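Local coordinates for alpha-14 giardin (Giardia lamblia, PDB 3CHJ), which belongs to the calcium-binding annexins and may act as a calcium-regulated structural element linking the phospholipid bilayer to the underlying axoneme, at residues N42-Q48 and L76-P81; V105-T110 and Y231-A236; A248-N252 and R264-T269; F291-C295 and I307-W311. Numbering follows the deposited sequence.

Interaction 1: residues N42-Q48 and L76-P81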
# COMPACT_ATOMS: atom_id res chain seq x y z
N ASN A 42 -14.77 10.63 -1.29
CA ASN A 42 -15.32 11.80 -0.62
C ASN A 42 -16.81 11.65 -0.36
O ASN A 42 -17.31 12.11 0.67
CB ASN A 42 -15.01 13.10 -1.38
CG ASN A 42 -13.55 13.52 -1.24
OD1 ASN A 42 -12.94 13.42 -0.15
ND2 ASN A 42 -12.98 14.01 -2.33
N GLN A 43 -17.50 10.98 -1.28
CA GLN A 43 -18.92 10.70 -1.11
C GLN A 43 -19.15 9.63 -0.05
O GLN A 43 -20.14 9.68 0.70
CB GLN A 43 -19.57 10.29 -2.43
CG GLN A 43 -19.54 11.41 -3.47
CD GLN A 43 -20.50 11.21 -4.63
OE1 GLN A 43 -21.10 10.15 -4.82
NE2 GLN A 43 -20.64 12.26 -5.43
N LEU A 44 -18.26 8.63 0.00
CA LEU A 44 -18.35 7.61 1.05
C LEU A 44 -18.15 8.22 2.44
O LEU A 44 -18.84 7.84 3.39
CB LEU A 44 -17.34 6.49 0.78
CG LEU A 44 -17.53 5.72 -0.53
CD1 LEU A 44 -16.31 4.82 -0.85
CD2 LEU A 44 -18.84 4.88 -0.51
N ARG A 45 -17.21 9.15 2.56
CA ARG A 45 -17.04 9.85 3.82
C ARG A 45 -18.27 10.70 4.15
O ARG A 45 -18.68 10.73 5.30
CB ARG A 45 -15.77 10.70 3.85
CG ARG A 45 -15.57 11.38 5.21
CD ARG A 45 -14.39 12.33 5.21
NE ARG A 45 -14.54 13.39 4.22
CZ ARG A 45 -13.62 14.31 3.97
NH1 ARG A 45 -12.48 14.31 4.64
NH2 ARG A 45 -13.84 15.24 3.04
N ASN A 46 -18.85 11.35 3.14
CA ASN A 46 -20.06 12.13 3.41
C ASN A 46 -21.17 11.23 3.93
O ASN A 46 -21.86 11.58 4.90
CB ASN A 46 -20.54 12.89 2.18
CG ASN A 46 -21.80 13.72 2.47
OD1 ASN A 46 -22.85 13.51 1.86
ND2 ASN A 46 -21.70 14.61 3.46
N MET A 47 -21.34 10.08 3.29
CA MET A 47 -22.33 9.09 3.69
C MET A 47 -22.09 8.61 5.12
O MET A 47 -23.03 8.48 5.91
CB MET A 47 -22.35 7.92 2.70
CG MET A 47 -23.41 6.86 2.96
SD MET A 47 -22.85 5.66 4.17
CE MET A 47 -21.44 4.94 3.30
N GLN A 48 -20.83 8.35 5.47
CA GLN A 48 -20.51 7.95 6.85
C GLN A 48 -20.91 9.02 7.88
O GLN A 48 -21.48 8.70 8.94
CB GLN A 48 -19.02 7.60 6.98
CG GLN A 48 -18.60 7.38 8.43
CD GLN A 48 -17.39 6.50 8.57
OE1 GLN A 48 -16.90 5.94 7.59
NE2 GLN A 48 -16.91 6.34 9.80
N LEU A 76 -14.33 0.27 7.29
CA LEU A 76 -14.02 1.63 7.77
C LEU A 76 -12.89 2.27 6.96
O LEU A 76 -12.94 3.47 6.68
CB LEU A 76 -13.70 1.63 9.26
CG LEU A 76 -14.92 1.30 10.12
CD1 LEU A 76 -14.51 1.10 11.58
CD2 LEU A 76 -16.03 2.33 10.00
N MET A 77 -11.91 1.46 6.55
CA MET A 77 -10.79 1.98 5.75
C MET A 77 -11.29 2.42 4.38
O MET A 77 -10.72 3.35 3.77
CB MET A 77 -9.72 0.91 5.56
CG MET A 77 -8.90 0.57 6.80
SD MET A 77 -7.49 -0.46 6.25
CE MET A 77 -6.89 -1.11 7.83
N LEU A 78 -12.32 1.76 3.88
CA LEU A 78 -12.79 2.02 2.52
C LEU A 78 -13.57 3.30 2.42
O LEU A 78 -13.63 3.90 1.34
CB LEU A 78 -13.67 0.87 2.01
CG LEU A 78 -12.98 -0.49 1.88
CD1 LEU A 78 -14.04 -1.55 1.58
CD2 LEU A 78 -11.89 -0.47 0.80
N TYR A 79 -14.16 3.75 3.53
CA TYR A 79 -15.08 4.90 3.44
C TYR A 79 -14.36 6.22 3.77
O TYR A 79 -14.99 7.21 4.13
CB TYR A 79 -16.34 4.68 4.30
CG TYR A 79 -17.25 3.52 3.90
CD1 TYR A 79 -17.12 2.85 2.68
CD2 TYR A 79 -18.31 3.15 4.72
CE1 TYR A 79 -17.98 1.81 2.32
CE2 TYR A 79 -19.17 2.12 4.39
CZ TYR A 79 -19.02 1.45 3.18
OH TYR A 79 -19.88 0.42 2.86
N LYS A 80 -13.04 6.20 3.67
CA LYS A 80 -12.20 7.34 4.05
C LYS A 80 -11.54 7.91 2.81
O LYS A 80 -11.18 7.17 1.91
CB LYS A 80 -11.06 6.88 4.98
CG LYS A 80 -11.47 6.73 6.40
CD LYS A 80 -10.43 6.04 7.21
CE LYS A 80 -11.06 5.60 8.51
NZ LYS A 80 -11.68 6.73 9.25
N PRO A 81 -11.32 9.24 2.79
CA PRO A 81 -10.41 9.73 1.76
C PRO A 81 -9.00 9.11 1.93
O PRO A 81 -8.56 8.88 3.05
CB PRO A 81 -10.35 11.23 2.04
CG PRO A 81 -11.58 11.52 2.82
CD PRO A 81 -11.82 10.32 3.65
O HOH W 1 -14.54 5.28 7.82
O HOH W 2 -15.05 8.22 6.67
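The ring of Tyr79 packs under Met47: the methyl CE of Met47 sits 4.1 Å from the centroid of the Tyr79 ring and 26° off its normal, a CH-pi contact over the face. Beside it, Leu44 CB and Tyr79 CB close to 4.1 Å. The phenol end is fixed separately, because Tyr79 OH hydrogen-bonds Leu32 O on helix 31-38. Leu44 also reaches back to the end of helix 69-78, its CD1 lying 3.6 Å from Leu78 O. At Tyr79 the chain leaves helical geometry (phi/psi -96/20), and from here the backbones run past each other in opposite senses, with CA pairs Leu44-Tyr79 at 4.9 Å and Asn42-Pro81 at 5.8 Å. Despite this closeness no direct hydrogen bond joins the segments; Arg45 N is 3.3 Å from Tyr79 O, but the angle is poor. Water does the bridging. Gln48 OE1 is 2.5 Å from water 1, itself 2.7 Å from Leu76 O, and is more weakly tied to water 2 at 3.1 Å, which lies 2.7 Å from Tyr79 O. Farther along, Pro81 CG lies over one face of the Arg45 guanidinium, 3.5 Å from Arg45 NH1. Pro81 is the N-cap of helix 82-94, so the contact sets helix C of the first annexin repeat against the end of its helix E and the linker to the second repeat.

Interaction 2: residues V105-T110 and Y231-A236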
# COMPACT_ATOMS: atom_id res chain seq x y z
N VAL A 105 6.48 0.71 6.16
CA VAL A 105 7.04 0.34 4.85
C VAL A 105 5.96 0.26 3.77
O VAL A 105 6.09 0.87 2.69
CB VAL A 105 7.86 -0.95 4.97
CG1 VAL A 105 8.28 -1.52 3.57
CG2 VAL A 105 9.10 -0.66 5.85
N ASP A 106 4.87 -0.44 4.08
CA ASP A 106 3.79 -0.63 3.10
C ASP A 106 3.23 0.70 2.65
O ASP A 106 2.88 0.86 1.47
CB ASP A 106 2.64 -1.42 3.72
CG ASP A 106 2.95 -2.91 3.88
OD1 ASP A 106 3.96 -3.42 3.33
OD2 ASP A 106 2.12 -3.55 4.55
N VAL A 107 3.10 1.64 3.59
CA VAL A 107 2.46 2.92 3.28
C VAL A 107 3.43 3.82 2.52
O VAL A 107 3.13 4.28 1.41
CB VAL A 107 1.97 3.63 4.55
CG1 VAL A 107 1.53 5.06 4.24
CG2 VAL A 107 0.84 2.82 5.20
N LEU A 108 4.59 4.07 3.10
CA LEU A 108 5.45 5.12 2.58
C LEU A 108 6.02 4.79 1.21
O LEU A 108 6.30 5.71 0.43
CB LEU A 108 6.55 5.45 3.57
CG LEU A 108 6.00 6.23 4.77
CD1 LEU A 108 7.02 6.26 5.91
CD2 LEU A 108 5.63 7.67 4.33
N LEU A 109 6.19 3.49 0.92
CA LEU A 109 6.87 3.09 -0.32
C LEU A 109 5.93 2.86 -1.49
O LEU A 109 6.37 2.51 -2.58
CB LEU A 109 7.77 1.88 -0.11
CG LEU A 109 8.88 2.08 0.92
CD1 LEU A 109 9.74 0.82 0.99
CD2 LEU A 109 9.70 3.32 0.56
N THR A 110 4.63 3.06 -1.26
CA THR A 110 3.66 2.74 -2.34
C THR A 110 2.73 3.90 -2.63
O THR A 110 1.64 3.70 -3.18
CB THR A 110 2.83 1.49 -2.05
OG1 THR A 110 1.98 1.75 -0.93
CG2 THR A 110 3.71 0.27 -1.80
N TYR A 231 12.14 -6.95 1.65
CA TYR A 231 10.76 -6.63 1.32
C TYR A 231 10.65 -5.16 0.88
O TYR A 231 10.02 -4.86 -0.15
CB TYR A 231 9.87 -6.89 2.55
CG TYR A 231 8.46 -6.48 2.29
CD1 TYR A 231 7.58 -7.31 1.59
CD2 TYR A 231 7.99 -5.26 2.75
CE1 TYR A 231 6.25 -6.90 1.34
CE2 TYR A 231 6.67 -4.84 2.50
CZ TYR A 231 5.81 -5.69 1.80
OH TYR A 231 4.50 -5.29 1.56
N ALA A 232 11.27 -4.27 1.64
CA ALA A 232 11.18 -2.83 1.38
C ALA A 232 11.76 -2.47 0.01
O ALA A 232 11.11 -1.76 -0.75
CB ALA A 232 11.87 -2.04 2.46
N PHE A 233 12.95 -2.97 -0.31
CA PHE A 233 13.54 -2.62 -1.62
C PHE A 233 12.84 -3.29 -2.79
O PHE A 233 12.74 -2.70 -3.88
CB PHE A 233 15.05 -2.84 -1.62
CG PHE A 233 15.81 -1.74 -0.95
CD1 PHE A 233 16.37 -0.70 -1.72
CD2 PHE A 233 15.94 -1.70 0.43
CE1 PHE A 233 17.07 0.36 -1.10
CE2 PHE A 233 16.63 -0.64 1.06
CZ PHE A 233 17.21 0.37 0.28
N LYS A 234 12.33 -4.51 -2.58
CA LYS A 234 11.50 -5.14 -3.61
C LYS A 234 10.21 -4.33 -3.82
O LYS A 234 9.80 -4.10 -4.97
CB LYS A 234 11.13 -6.57 -3.21
CG LYS A 234 12.24 -7.58 -3.36
CD LYS A 234 11.74 -8.94 -2.88
CE LYS A 234 12.71 -10.00 -3.30
NZ LYS A 234 12.23 -11.37 -2.94
N LEU A 235 9.60 -3.90 -2.72
CA LEU A 235 8.34 -3.16 -2.80
C LEU A 235 8.56 -1.82 -3.51
O LEU A 235 7.77 -1.47 -4.39
CB LEU A 235 7.75 -2.97 -1.40
CG LEU A 235 6.40 -2.24 -1.41
CD1 LEU A 235 5.35 -3.05 -2.14
CD2 LEU A 235 5.96 -1.91 0.03
N ALA A 236 9.65 -1.11 -3.17
CA ALA A 236 9.99 0.16 -3.82
C ALA A 236 10.27 -0.08 -5.30
O ALA A 236 9.79 0.68 -6.15
CB ALA A 236 11.19 0.81 -3.16
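Leu235 is the apolar centre of this contact between helix B of the second annexin repeat (101-108) and helix E of the third (227-241). Its CD2 lies 3.6 Å from Thr110 CG2, 4.2 Å from Leu109 CB and 4.3 Å from Val105 CG1. The CA pairs Val105-Ala232 (6.3 Å) and Leu109-Ala236 (5.5 Å) advance together by four residues, so the segments run in the same sense. Small residues permit this approach: Ala232 CB is 3.8 Å from Val105 CG1 and 3.9 Å from Leu109 CD1. Outward, Val105 CG1 meets the edge of the Tyr231 ring, 3.8 Å from Tyr231 CD2. Thr110 turns its hydroxyl back on its own segment, OG1 donating to Asp106 O at 2.7 Å. At the polar edge Asp106 serves two sides. Its OD2 forms salt bridges with Arg264 and Arg267 of the fourth repeat, consistent with the charged centre of the annexin core, while Tyr231 OH donates to Asp106 OD1 at 2.6 Å.

Interaction 3: residues A248-N252 and R264-T269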
# COMPACT_ATOMS: atom_id res chain seq x y z
N ALA A 248 0.31 -6.82 -6.16
CA ALA A 248 0.35 -8.28 -6.20
C ALA A 248 1.40 -8.87 -5.27
O ALA A 248 1.15 -9.85 -4.59
CB ALA A 248 0.56 -8.78 -7.63
N PHE A 249 2.57 -8.24 -5.26
CA PHE A 249 3.65 -8.67 -4.37
C PHE A 249 3.23 -8.56 -2.92
O PHE A 249 3.37 -9.52 -2.16
CB PHE A 249 4.90 -7.81 -4.65
CG PHE A 249 6.03 -8.01 -3.66
CD1 PHE A 249 6.60 -9.27 -3.46
CD2 PHE A 249 6.51 -6.93 -2.91
CE1 PHE A 249 7.65 -9.44 -2.54
CE2 PHE A 249 7.58 -7.10 -1.98
CZ PHE A 249 8.13 -8.35 -1.80
N SER A 250 2.72 -7.39 -2.52
CA SER A 250 2.34 -7.21 -1.10
C SER A 250 1.22 -8.17 -0.70
O SER A 250 1.21 -8.71 0.43
CB SER A 250 1.91 -5.77 -0.82
OG SER A 250 2.97 -4.85 -1.08
N MET A 251 0.28 -8.40 -1.61
CA MET A 251 -0.81 -9.33 -1.33
C MET A 251 -0.27 -10.76 -1.20
O MET A 251 -0.68 -11.49 -0.31
CB MET A 251 -1.90 -9.25 -2.41
CG MET A 251 -2.70 -7.93 -2.38
SD MET A 251 -3.64 -7.63 -0.85
CE MET A 251 -4.94 -8.89 -1.01
N ASN A 252 0.67 -11.14 -2.06
CA ASN A 252 1.27 -12.48 -1.95
C ASN A 252 1.95 -12.70 -0.60
O ASN A 252 1.78 -13.75 0.04
CB ASN A 252 2.24 -12.75 -3.11
CG ASN A 252 2.83 -14.16 -3.05
OD1 ASN A 252 2.15 -15.15 -3.34
ND2 ASN A 252 4.09 -14.25 -2.67
N ARG A 264 -2.60 -6.41 7.30
CA ARG A 264 -1.87 -6.09 6.07
C ARG A 264 -2.79 -6.21 4.85
O ARG A 264 -2.80 -5.33 3.99
CB ARG A 264 -0.56 -6.89 5.87
CG ARG A 264 0.09 -6.67 4.48
CD ARG A 264 1.44 -7.36 4.32
NE ARG A 264 2.54 -6.42 4.57
CZ ARG A 264 3.80 -6.77 4.81
NH1 ARG A 264 4.12 -8.06 4.90
NH2 ARG A 264 4.74 -5.84 4.97
N LEU A 265 -3.58 -7.29 4.78
CA LEU A 265 -4.51 -7.44 3.65
C LEU A 265 -5.41 -6.23 3.55
O LEU A 265 -5.67 -5.73 2.44
CB LEU A 265 -5.34 -8.73 3.77
CG LEU A 265 -4.55 -10.04 3.64
CD1 LEU A 265 -5.37 -11.22 4.19
CD2 LEU A 265 -4.17 -10.31 2.21
N ASN A 266 -5.93 -5.77 4.69
CA ASN A 266 -6.87 -4.64 4.69
C ASN A 266 -6.20 -3.38 4.16
O ASN A 266 -6.76 -2.70 3.28
CB ASN A 266 -7.43 -4.38 6.10
CG ASN A 266 -8.44 -5.41 6.52
OD1 ASN A 266 -8.85 -6.26 5.71
ND2 ASN A 266 -8.88 -5.33 7.77
N ARG A 267 -5.03 -3.04 4.69
CA ARG A 267 -4.43 -1.77 4.29
C ARG A 267 -3.97 -1.80 2.83
O ARG A 267 -4.13 -0.81 2.10
CB ARG A 267 -3.29 -1.34 5.24
CG ARG A 267 -2.10 -2.25 5.21
CD ARG A 267 -1.00 -1.63 6.05
NE ARG A 267 0.11 -2.56 6.24
CZ ARG A 267 0.32 -3.26 7.34
NH1 ARG A 267 -0.51 -3.14 8.39
NH2 ARG A 267 1.37 -4.08 7.40
N ILE A 268 -3.42 -2.93 2.37
CA ILE A 268 -2.98 -3.01 0.99
C ILE A 268 -4.20 -2.90 0.06
O ILE A 268 -4.18 -2.15 -0.90
CB ILE A 268 -2.21 -4.32 0.68
CG1 ILE A 268 -0.96 -4.45 1.58
CG2 ILE A 268 -1.92 -4.43 -0.81
CD1 ILE A 268 0.16 -3.52 1.24
N THR A 269 -5.29 -3.59 0.42
CA THR A 269 -6.50 -3.56 -0.38
C THR A 269 -7.12 -2.14 -0.37
O THR A 269 -7.38 -1.56 -1.42
CB THR A 269 -7.50 -4.63 0.10
OG1 THR A 269 -6.85 -5.91 0.02
CG2 THR A 269 -8.78 -4.60 -0.74
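Helices A and B of the fourth annexin repeat form an antiparallel hairpin, and these segments are its facing surfaces: their axes approach to 9.9 Å with N-to-C directions 167° apart, and the nearest CA pair is Met251-Leu265 at 6.5 Å. The gap is filled largely by Met251, which loses 86 Å² of surface to the other segment. Its CA-to-CB bond points sideways, but three successive m torsions (-69°, -63°, -70°) curl the thioether back across the interface. As a result Met251 SD lies 3.6 Å from Ile268 CG2, and Met251 CE lies 3.6 Å from Leu265 CD2. Leu265, in the mt rotamer, likewise starts sideways and ends nearer. The CA-to-CB bond of Ile268 points toward helix 243-254; with both chi1 and chi2 in the m well, its CD1 packs 3.5 Å from Ser250 CB. Ser250, also m, faces the interface with its CB while its OG hydrogen-bonds Ala246 O and Tyr231 OH. The long Arg264 side chain is extended through chi2, then turns at chi3 (-97°, between wells). Its CD passes 4.1 Å from Ser250 O, and its NE forms a salt bridge to Asp106. No hydrogen bond crosses between the segments; the contacts are van der Waals, mostly between apolar side-chain atoms. The chi1 of Thr269 (-58°) brings its OG1 within 3.7 Å of Met251 CE and lets it donate to Leu265 O at 2.7 Å.

Interaction 4: residues F291-C295 and I307-W311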
# COMPACT_ATOMS: atom_id res chain seq x y z
N PHE A 291 -5.23 -15.35 -8.27
CA PHE A 291 -5.48 -14.64 -7.01
C PHE A 291 -6.68 -15.20 -6.28
O PHE A 291 -6.61 -15.44 -5.06
CB PHE A 291 -5.71 -13.15 -7.32
CG PHE A 291 -5.97 -12.30 -6.08
CD1 PHE A 291 -4.92 -11.62 -5.46
CD2 PHE A 291 -7.26 -12.15 -5.57
CE1 PHE A 291 -5.16 -10.84 -4.34
CE2 PHE A 291 -7.50 -11.38 -4.45
CZ PHE A 291 -6.46 -10.72 -3.83
N ASP A 292 -7.78 -15.42 -7.01
CA ASP A 292 -9.01 -15.88 -6.36
C ASP A 292 -8.82 -17.25 -5.73
O ASP A 292 -9.42 -17.55 -4.71
CB ASP A 292 -10.19 -15.88 -7.34
CG ASP A 292 -10.69 -14.48 -7.68
OD1 ASP A 292 -10.24 -13.48 -7.06
OD2 ASP A 292 -11.54 -14.37 -8.60
N GLU A 293 -7.97 -18.08 -6.34
CA GLU A 293 -7.73 -19.42 -5.82
C GLU A 293 -6.93 -19.37 -4.52
O GLU A 293 -7.23 -20.09 -3.57
CB GLU A 293 -7.03 -20.28 -6.87
CG GLU A 293 -6.82 -21.72 -6.46
CD GLU A 293 -6.03 -22.51 -7.50
OE1 GLU A 293 -6.42 -22.48 -8.69
OE2 GLU A 293 -5.03 -23.13 -7.11
N ARG A 294 -5.90 -18.52 -4.48
CA ARG A 294 -5.16 -18.30 -3.24
C ARG A 294 -6.07 -17.72 -2.15
O ARG A 294 -6.05 -18.18 -1.01
CB ARG A 294 -3.94 -17.39 -3.47
CG ARG A 294 -3.04 -17.26 -2.25
CD ARG A 294 -2.36 -18.60 -1.90
NE ARG A 294 -1.58 -18.51 -0.67
CZ ARG A 294 -0.33 -18.07 -0.62
NH1 ARG A 294 0.29 -17.68 -1.73
NH2 ARG A 294 0.31 -18.02 0.54
N CYS A 295 -6.88 -16.74 -2.51
CA CYS A 295 -7.81 -16.13 -1.57
C CYS A 295 -8.81 -17.16 -1.01
O CYS A 295 -9.10 -17.14 0.20
CB CYS A 295 -8.53 -14.97 -2.25
SG CYS A 295 -9.31 -13.82 -1.10
N ILE A 307 -12.47 -9.34 -0.10
CA ILE A 307 -11.15 -9.11 -0.67
C ILE A 307 -11.16 -9.41 -2.16
O ILE A 307 -10.69 -8.59 -2.97
CB ILE A 307 -10.05 -9.92 0.07
CG1 ILE A 307 -9.94 -9.48 1.53
CG2 ILE A 307 -8.68 -9.83 -0.66
CD1 ILE A 307 -9.59 -7.99 1.79
N LYS A 308 -11.75 -10.55 -2.54
CA LYS A 308 -11.84 -10.95 -3.97
C LYS A 308 -12.60 -9.90 -4.77
O LYS A 308 -12.17 -9.51 -5.87
CB LYS A 308 -12.55 -12.30 -4.14
CG LYS A 308 -11.66 -13.49 -3.83
CD LYS A 308 -12.31 -14.81 -4.20
CE LYS A 308 -13.37 -15.21 -3.17
NZ LYS A 308 -13.78 -16.65 -3.28
N LEU A 309 -13.72 -9.41 -4.22
CA LEU A 309 -14.54 -8.43 -4.93
C LEU A 309 -13.85 -7.07 -5.08
O LEU A 309 -13.90 -6.43 -6.14
CB LEU A 309 -15.89 -8.26 -4.20
CG LEU A 309 -16.93 -7.35 -4.86
CD1 LEU A 309 -17.19 -7.78 -6.30
CD2 LEU A 309 -18.21 -7.41 -4.04
N LEU A 310 -13.17 -6.61 -4.03
CA LEU A 310 -12.51 -5.30 -4.11
C LEU A 310 -11.43 -5.28 -5.17
O LEU A 310 -11.23 -4.27 -5.84
CB LEU A 310 -11.87 -4.95 -2.75
CG LEU A 310 -12.92 -4.49 -1.73
CD1 LEU A 310 -12.33 -4.52 -0.30
CD2 LEU A 310 -13.44 -3.11 -2.07
N TRP A 311 -10.75 -6.41 -5.34
CA TRP A 311 -9.69 -6.51 -6.32
C TRP A 311 -10.17 -6.87 -7.72
O TRP A 311 -9.37 -6.99 -8.65
CB TRP A 311 -8.63 -7.50 -5.82
CG TRP A 311 -7.73 -6.90 -4.81
CD1 TRP A 311 -7.63 -7.23 -3.48
CD2 TRP A 311 -6.77 -5.88 -5.05
NE1 TRP A 311 -6.66 -6.45 -2.88
CE2 TRP A 311 -6.11 -5.62 -3.83
CE3 TRP A 311 -6.40 -5.14 -6.18
CZ2 TRP A 311 -5.10 -4.66 -3.71
CZ3 TRP A 311 -5.41 -4.20 -6.07
CH2 TRP A 311 -4.77 -3.96 -4.85
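One segment opens a helix and the other closes one: helix 291-298 begins at Phe291, whereas helix 301-310 ends just before Trp311, whose phi/psi of -86/-1 departs from its helical predecessors. Trp311 N still donates to Ile307 O at 3.2 Å. The nearest CA pair is Asp292-Lys308, 6.2 Å apart. The Lys308 side chain lies against the partner helix, its CG 3.6 Å from Cys295 SG and 3.5 Å from Asp292 OD1. This is contact with the aliphatic part of the lysine, since Lys308 NZ stands 6.1 Å from Asp292 OD1, which instead forms a salt bridge with Lys280. Phe291 CZ enters the apolar side, 4.0 Å from Ile307 CG2 and 3.7 Å from Trp311 CD1; the two rings meet obliquely, planes at 58°. This pairing of helices D and E in the fourth annexin repeat is backed by helix 279-287, whose Tyr283 meets Phe291 edge-to-face, and by helix 243-254, where Met251 touches both Phe291 and Trp311.

Overall arrangement
The four contacts follow one another in series along the chain and join parts of an all-helical annexin core. Interactions 3 and 4 share the fourth repeat, their centres 11 Å apart, and are coupled by a probable hydrogen bond of 3.0 Å between Thr269 OG1 and Trp311 NE1. Interaction 2 adjoins interaction 3, again 11 Å between centres, through the Asp106 salt bridges, so the second, third and fourth repeats converge there. Interaction 1, in the first repeat, lies 20 Å and 22 Å from interactions 3 and 4 (centres) yet touches both: Met77 packs on Asn266 and Arg267, and Leu78 on Leu310. The fourth repeat thus contacts all three others, tying sequence-distant modules into one compact body.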